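Local coordinates for OxyA protein (Actinoplanes teichomyceticus, PDB 5HH3) that probably catalyses a phenolic coupling step that cross-links the peptide precursor of a glycopeptide antibiotic, as a haem-dependent cytochrome P450 monooxygenase, at residues P29-L34 with A54-G59; F72-L77 with H289-T294. All blocks are in the same frame, centred on the assembly; numbering follows the deposited sequence.

How the contacts relate
Both contacts reach the mixed beta sheet of the cytochrome P450 fold, and both segments of contact 1 precede those of contact 2 in the chain. Their centres are about 19 Å apart and their nearest atoms about 7 Å, with no touch between them. In strand order, 53-57 of contact 1 is second from one edge, followed by 309-312, then 291-293 and the edge strand 72-73 of contact 2. Contact 1 brings helix 29-37 against the sheet, whereas contact 2 joins two strands of it, from segments 212 residues apart at their closest ends. One sheet thus carries an N-terminal helix toward one side, with Leu56 about 12 Å from the haem, and a haem-binding segment toward the other.

Contact 1 (P29-L34 with A54-G59); sequences PQLRSL and AWLATG
Leu56 CD2 is the atom on which this contact turns, for it meets both leucines of the helical segment: Leu31 CD1 lies 4.0 Å from Leu56 CD2, and Leu34 CD1 lies 4.1 Å from the same Leu56 CD2. Each of the two helix side chains crosses that of Leu56 at about a right angle. The CA-CB bond of Leu56 points toward the helix, and CG continues anti to the backbone N (chi1 180°), a step that brings it closer to Leu31 CD1. Beside this apolar group, Leu31 CD1 also approaches Thr58 CG2, at 4.3 Å. The segments share no direct hydrogen bond; a water bridges them instead, donating to Leu34 O at 3.1 Å and lying 2.7 Å from Thr58 OG1.

The two leucines, three positions apart, come from helix 29-37, while Leu56 belongs to strand 53-57, so the contact sets a helix of the N-terminal region against the beta sheet of a cytochrome P450. Thr58 follows the strand, and Gly59 after it takes the N-cap position of helix 60-68. Farther out, His20 touches both Leu31 and Leu56, Leu19 of helix 8-19 touches Leu34, and backbone bonding of Leu56 with Thr41 ties the strand to its neighbour 40-45.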
loop_
_atom_site.group_PDB
_atom_site.type_symbol
_atom_site.label_atom_id
_atom_site.label_comp_id
_atom_site.label_asym_id
_atom_site.label_seq_id
_atom_site.Cartn_x
_atom_site.Cartn_y
_atom_site.Cartn_z
ATOM N N PRO B 29 5.441 8.642 -20.984
ATOM C CA PRO B 29 6.180 7.724 -21.866
ATOM C C PRO B 29 6.192 6.260 -21.433
ATOM O O PRO B 29 6.188 5.373 -22.277
ATOM C CB PRO B 29 7.600 8.288 -21.832
ATOM C CG PRO B 29 7.394 9.751 -21.687
ATOM C CD PRO B 29 6.196 9.897 -20.776
ATOM N N GLN B 30 6.179 6.024 -20.122
ATOM C CA GLN B 30 6.320 4.687 -19.552
ATOM C C GLN B 30 5.054 3.858 -19.820
ATOM O O GLN B 30 5.140 2.664 -20.099
ATOM C CB GLN B 30 6.586 4.775 -18.046
ATOM C CG GLN B 30 7.956 5.324 -17.639
ATOM C CD GLN B 30 8.138 6.847 -17.771
ATOM O OE1 GLN B 30 7.182 7.631 -17.973
ATOM N NE2 GLN B 30 9.400 7.275 -17.660
ATOM N N LEU B 31 3.891 4.490 -19.744
ATOM C CA LEU B 31 2.640 3.818 -20.122
ATOM C C LEU B 31 2.543 3.619 -21.651
ATOM O O LEU B 31 2.106 2.562 -22.108
ATOM C CB LEU B 31 1.420 4.592 -19.626
ATOM C CG LEU B 31 0.060 3.940 -19.883
ATOM C CD1 LEU B 31 -0.009 2.548 -19.285
ATOM C CD2 LEU B 31 -1.073 4.793 -19.365
ATOM N N ARG B 32 2.933 4.643 -22.405
ATOM C CA ARG B 32 2.980 4.591 -23.871
ATOM C C ARG B 32 3.776 3.352 -24.324
ATOM O O ARG B 32 3.356 2.632 -25.224
ATOM C CB ARG B 32 3.610 5.884 -24.419
ATOM C CG ARG B 32 3.053 6.405 -25.736
ATOM C CD ARG B 32 3.436 7.875 -25.929
ATOM N NE ARG B 32 4.882 8.077 -25.941
ATOM C CZ ARG B 32 5.493 9.238 -25.707
ATOM N NH1 ARG B 32 4.804 10.322 -25.437
ATOM N NH2 ARG B 32 6.822 9.306 -25.738
ATOM N N SER B 33 4.922 3.117 -23.682
ATOM C CA SER B 33 5.770 1.997 -24.016
ATOM C C SER B 33 5.094 0.650 -23.760
ATOM O O SER B 33 5.148 -0.258 -24.612
ATOM C CB SER B 33 7.108 2.085 -23.264
ATOM O OG SER B 33 7.914 0.982 -23.592
ATOM N N LEU B 34 4.422 0.525 -22.619
ATOM C CA LEU B 34 3.704 -0.701 -22.290
ATOM C C LEU B 34 2.534 -0.927 -23.241
ATOM O O LEU B 34 2.307 -2.047 -23.687
ATOM C CB LEU B 34 3.245 -0.709 -20.817
ATOM C CG LEU B 34 4.404 -0.695 -19.797
ATOM C CD1 LEU B 34 3.847 -0.535 -18.389
ATOM C CD2 LEU B 34 5.268 -1.947 -19.883
ATOM N N ALA B 54 1.248 -9.658 -11.015
ATOM C CA ALA B 54 0.372 -8.522 -11.168
ATOM C C ALA B 54 0.511 -8.021 -12.600
ATOM O O ALA B 54 1.626 -7.717 -13.072
ATOM C CB ALA B 54 0.736 -7.449 -10.174
ATOM N N TRP B 55 -0.617 -8.000 -13.298
ATOM C CA TRP B 55 -0.691 -7.646 -14.695
ATOM C C TRP B 55 -1.399 -6.302 -14.881
ATOM O O TRP B 55 -2.258 -5.911 -14.073
ATOM C CB TRP B 55 -1.537 -8.671 -15.452
ATOM C CG TRP B 55 -1.112 -10.092 -15.415
ATOM C CD1 TRP B 55 -1.528 -11.049 -14.534
ATOM C CD2 TRP B 55 -0.259 -10.757 -16.361
ATOM N NE1 TRP B 55 -0.957 -12.257 -14.846
ATOM C CE2 TRP B 55 -0.200 -12.115 -15.987
ATOM C CE3 TRP B 55 0.455 -10.338 -17.498
ATOM C CZ2 TRP B 55 0.544 -13.059 -16.692
ATOM C CZ3 TRP B 55 1.209 -11.325 -18.234
ATOM C CH2 TRP B 55 1.240 -12.642 -17.814
ATOM N N LEU B 56 -1.051 -5.632 -15.975
ATOM C CA LEU B 56 -1.721 -4.421 -16.421
ATOM C C LEU B 56 -2.336 -4.699 -17.772
ATOM O O LEU B 56 -1.607 -5.065 -18.684
ATOM C CB LEU B 56 -0.713 -3.276 -16.556
ATOM C CG LEU B 56 -1.239 -1.917 -17.018
ATOM C CD1 LEU B 56 -2.043 -1.256 -15.905
ATOM C CD2 LEU B 56 -0.079 -1.018 -17.425
ATOM N N ALA B 57 -3.646 -4.523 -17.898
ATOM C CA ALA B 57 -4.363 -4.666 -19.184
ATOM C C ALA B 57 -4.527 -3.277 -19.777
ATOM O O ALA B 57 -5.064 -2.393 -19.110
ATOM C CB ALA B 57 -5.738 -5.296 -18.978
ATOM N N THR B 58 -4.042 -3.099 -21.008
ATOM C CA THR B 58 -4.117 -1.840 -21.734
ATOM C C THR B 58 -4.960 -1.911 -23.016
ATOM O O THR B 58 -5.388 -0.859 -23.503
ATOM C CB THR B 58 -2.700 -1.322 -22.124
ATOM O OG1 THR B 58 -2.013 -2.303 -22.908
ATOM C CG2 THR B 58 -1.852 -1.011 -20.903
ATOM N N GLY B 59 -5.140 -3.115 -23.579
ATOM C CA GLY B 59 -5.925 -3.316 -24.792
ATOM C C GLY B 59 -7.411 -3.156 -24.519
ATOM O O GLY B 59 -7.926 -3.660 -23.507
HETATM O O HOH W 1 0.275 -3.358 -21.814
#

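Contact 2 (F72-L77 with H289-T294); sequences FSARLL and HPRVAT. With HEM (protoporphyrin IX containing Fe), chain G.
Ser73 and Val292 form an antiparallel hydrogen-bonded pair, Ser73 N to Val292 O and Val292 N to Ser73 O both measuring 2.8 Å, with Phe72 and Ala293 as the adjoining non-hydrogen-bonded pair. On the Phe72 face of the sheet, ring atom CE1 lies 3.8 Å from Ala293 CB, while Phe72 CB meets Arg291 CB; the Phe72 and Arg291 side chains cross at about a right angle. On the Ser73 face, Val292 CG2 packs against Leu77 CB at 3.7 Å and also touches Leu76 CB. Leu76 CD1 reaches Thr294 CG2, and Leu77 CD1 comes to 3.5 Å from Pro290 CB.

Ser73 OG, anti to its backbone N (chi1 165°), accepts from Leu76 N in a capping bond that fixes the turn into the short, weakly bonded helix. The same OG is hydrogen-bonded to Asp95. Across the assembly, Leu76 O is hydrogen-bonded to Asn190 of the second subunit, and Thr186 of that subunit packs on Leu76 and Val292.

Strand 291-293 carries a haem-binding arginine. The Arg291 chain bends at chi2 (-66°), which turns CD aside. Its guanidinium meets one propionate edge-on: NH1 donates to HEM O1D at 2.8 Å, nearly straight at 175°, and NH2 to HEM O2D at 2.7 Å. His289 N adds a bond to O1D, giving that oxygen two donors here, while His289 O, tilted out of the guanidinium plane, accepts a bent bond from Arg291 NH1 and helps to hold the group. Tyr78 OH is hydrogen-bonded to His289 ND1, and His346 touches Arg291. The three bonds to the propionate probably stabilise its negative charge and, with those of His99, Arg103 and His346 to the haem, help to anchor the cofactor beside the sheet.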
loop_
_atom_site.group_PDB
_atom_site.type_symbol
_atom_site.label_atom_id
_atom_site.label_comp_id
_atom_site.label_asym_id
_atom_site.label_seq_id
_atom_site.Cartn_x
_atom_site.Cartn_y
_atom_site.Cartn_z
ATOM N N PHE B 72 -13.053 -13.113 -12.106
ATOM C CA PHE B 72 -12.246 -12.133 -11.395
ATOM C C PHE B 72 -13.041 -11.593 -10.211
ATOM O O PHE B 72 -14.257 -11.454 -10.290
ATOM C CB PHE B 72 -11.812 -10.975 -12.307
ATOM C CG PHE B 72 -10.740 -11.332 -13.297
ATOM C CD1 PHE B 72 -9.396 -11.188 -12.976
ATOM C CD2 PHE B 72 -11.077 -11.801 -14.557
ATOM C CE1 PHE B 72 -8.408 -11.518 -13.895
ATOM C CE2 PHE B 72 -10.093 -12.132 -15.474
ATOM C CZ PHE B 72 -8.756 -11.983 -15.143
ATOM N N SER B 73 -12.343 -11.315 -9.117
ATOM C CA SER B 73 -12.947 -10.845 -7.866
ATOM C C SER B 73 -12.319 -9.534 -7.467
ATOM O O SER B 73 -11.108 -9.386 -7.503
ATOM C CB SER B 73 -12.728 -11.855 -6.734
ATOM O OG SER B 73 -12.990 -11.266 -5.459
ATOM N N ALA B 74 -13.161 -8.587 -7.066
ATOM C CA ALA B 74 -12.719 -7.327 -6.480
ATOM C C ALA B 74 -12.421 -7.463 -4.966
ATOM O O ALA B 74 -11.453 -6.908 -4.436
ATOM C CB ALA B 74 -13.807 -6.290 -6.724
ATOM N N ARG B 75 -13.237 -8.264 -4.311
ATOM C CA ARG B 75 -13.194 -8.498 -2.860
ATOM C C ARG B 75 -11.925 -9.164 -2.353
ATOM O O ARG B 75 -11.420 -8.806 -1.283
ATOM C CB ARG B 75 -14.369 -9.383 -2.496
ATOM C CG ARG B 75 -14.532 -9.754 -1.028
ATOM C CD ARG B 75 -15.755 -10.653 -0.904
ATOM N NE ARG B 75 -15.634 -11.871 -1.729
ATOM C CZ ARG B 75 -15.050 -13.016 -1.354
ATOM N NH1 ARG B 75 -14.496 -13.158 -0.148
ATOM N NH2 ARG B 75 -15.013 -14.047 -2.199
ATOM N N LEU B 76 -11.429 -10.148 -3.101
ATOM C CA LEU B 76 -10.283 -10.937 -2.661
ATOM C C LEU B 76 -8.939 -10.186 -2.634
ATOM O O LEU B 76 -7.989 -10.650 -1.970
ATOM C CB LEU B 76 -10.147 -12.214 -3.503
ATOM C CG LEU B 76 -11.142 -13.351 -3.274
ATOM C CD1 LEU B 76 -10.843 -14.417 -4.318
ATOM C CD2 LEU B 76 -11.099 -13.945 -1.863
ATOM N N LEU B 77 -8.828 -9.065 -3.350
ATOM C CA LEU B 77 -7.574 -8.306 -3.338
ATOM C C LEU B 77 -7.452 -7.556 -2.029
ATOM O O LEU B 77 -6.540 -7.804 -1.235
ATOM C CB LEU B 77 -7.479 -7.316 -4.498
ATOM C CG LEU B 77 -6.097 -6.641 -4.555
ATOM C CD1 LEU B 77 -5.506 -6.833 -5.933
ATOM C CD2 LEU B 77 -6.130 -5.165 -4.149
ATOM N N HIS B 289 -10.011 -0.607 -9.997
ATOM C CA HIS B 289 -9.449 -1.328 -8.869
ATOM C C HIS B 289 -8.909 -2.683 -9.382
ATOM O O HIS B 289 -9.561 -3.328 -10.216
ATOM C CB HIS B 289 -10.508 -1.607 -7.794
ATOM C CG HIS B 289 -11.046 -0.376 -7.148
ATOM N ND1 HIS B 289 -10.407 0.254 -6.094
ATOM C CD2 HIS B 289 -12.150 0.363 -7.416
ATOM C CE1 HIS B 289 -11.107 1.317 -5.731
ATOM N NE2 HIS B 289 -12.171 1.399 -6.514
ATOM N N PRO B 290 -7.743 -3.126 -8.872
ATOM C CA PRO B 290 -7.265 -4.428 -9.285
ATOM C C PRO B 290 -8.183 -5.584 -8.899
ATOM O O PRO B 290 -8.765 -5.583 -7.806
ATOM C CB PRO B 290 -5.908 -4.568 -8.609
ATOM C CG PRO B 290 -5.684 -3.335 -7.818
ATOM C CD PRO B 290 -6.931 -2.530 -7.805
ATOM N N ARG B 291 -8.322 -6.524 -9.834
ATOM C CA ARG B 291 -9.129 -7.707 -9.685
ATOM C C ARG B 291 -8.201 -8.922 -9.479
ATOM O O ARG B 291 -7.145 -8.983 -10.101
ATOM C CB ARG B 291 -9.940 -7.966 -10.968
ATOM C CG ARG B 291 -10.813 -6.838 -11.534
ATOM C CD ARG B 291 -11.934 -6.511 -10.636
ATOM N NE ARG B 291 -13.059 -5.790 -11.259
ATOM C CZ ARG B 291 -13.285 -4.473 -11.194
ATOM N NH1 ARG B 291 -12.393 -3.661 -10.642
ATOM N NH2 ARG B 291 -14.394 -3.964 -11.739
ATOM N N VAL B 292 -8.612 -9.893 -8.651
ATOM C CA VAL B 292 -7.870 -11.148 -8.503
ATOM C C VAL B 292 -8.514 -12.199 -9.393
ATOM O O VAL B 292 -9.723 -12.342 -9.362
ATOM C CB VAL B 292 -7.892 -11.690 -7.056
ATOM C CG1 VAL B 292 -6.993 -12.918 -6.926
ATOM C CG2 VAL B 292 -7.444 -10.625 -6.079
ATOM N N ALA B 293 -7.701 -12.940 -10.153
ATOM C CA ALA B 293 -8.183 -14.116 -10.913
ATOM C C ALA B 293 -8.563 -15.255 -9.981
ATOM O O ALA B 293 -7.761 -15.676 -9.140
ATOM C CB ALA B 293 -7.145 -14.571 -11.928
ATOM N N THR B 294 -9.789 -15.737 -10.122
ATOM C CA THR B 294 -10.260 -16.908 -9.409
ATOM C C THR B 294 -10.251 -18.180 -10.278
ATOM O O THR B 294 -10.565 -19.255 -9.798
ATOM C CB THR B 294 -11.657 -16.668 -8.817
ATOM O OG1 THR B 294 -12.577 -16.337 -9.850
ATOM C CG2 THR B 294 -11.606 -15.550 -7.801
HETATM C CHA HEM G . -17.627 2.797 -10.087
HETATM C CHB HEM G . -20.548 6.111 -8.081
HETATM C CHC HEM G . -18.606 9.522 -10.957
HETATM C CHD HEM G . -15.774 6.188 -12.982
HETATM C C1A HEM G . -18.556 3.416 -9.285
HETATM C C2A HEM G . -19.248 2.771 -8.222
HETATM C C3A HEM G . -20.078 3.697 -7.666
HETATM C C4A HEM G . -19.900 4.920 -8.373
HETATM C CMA HEM G . -21.002 3.484 -6.494
HETATM C CAA HEM G . -19.095 1.320 -7.811
HETATM C CBA HEM G . -20.069 0.472 -8.628
HETATM C CGA HEM G . -20.000 -1.018 -8.340
HETATM O O1A HEM G . -18.980 -1.560 -7.848
HETATM O O2A HEM G . -20.991 -1.745 -8.616
HETATM C C1B HEM G . -20.270 7.355 -8.681
HETATM C C2B HEM G . -20.914 8.589 -8.328
HETATM C C3B HEM G . -20.374 9.568 -9.133
HETATM C C4B HEM G . -19.377 8.871 -9.991
HETATM C CMB HEM G . -21.987 8.783 -7.277
HETATM C CAB HEM G . -20.673 11.018 -9.251
HETATM C CBB HEM G . -21.668 11.689 -8.661
HETATM C C1C HEM G . -17.640 8.941 -11.769
HETATM C C2C HEM G . -16.860 9.617 -12.731
HETATM C C3C HEM G . -16.030 8.652 -13.317
HETATM C C4C HEM G . -16.346 7.397 -12.690
HETATM C CMC HEM G . -16.910 11.102 -13.040
HETATM C CAC HEM G . -15.017 8.791 -14.395
HETATM C CBC HEM G . -14.732 9.893 -15.083
HETATM C C1D HEM G . -16.084 5.005 -12.314
HETATM C C2D HEM G . -15.378 3.749 -12.650
HETATM C C3D HEM G . -15.886 2.802 -11.848
HETATM C C4D HEM G . -16.901 3.498 -11.029
HETATM C CMD HEM G . -14.284 3.500 -13.664
HETATM C CAD HEM G . -15.465 1.339 -11.835
HETATM C CBD HEM G . -14.233 1.037 -10.968
HETATM C CGD HEM G . -13.879 -0.458 -11.021
HETATM O O1D HEM G . -12.941 -0.943 -10.362
HETATM O O2D HEM G . -14.489 -1.276 -11.723
HETATM N NA HEM G . -18.976 4.728 -9.378
HETATM N NB HEM G . -19.405 7.578 -9.676
HETATM N NC HEM G . -17.348 7.606 -11.790
HETATM N ND HEM G . -17.014 4.801 -11.360
HETATM FE FE HEM G . -18.167 6.124 -10.561
HETATM O O HOH W 2 -16.778 6.362 -8.999
#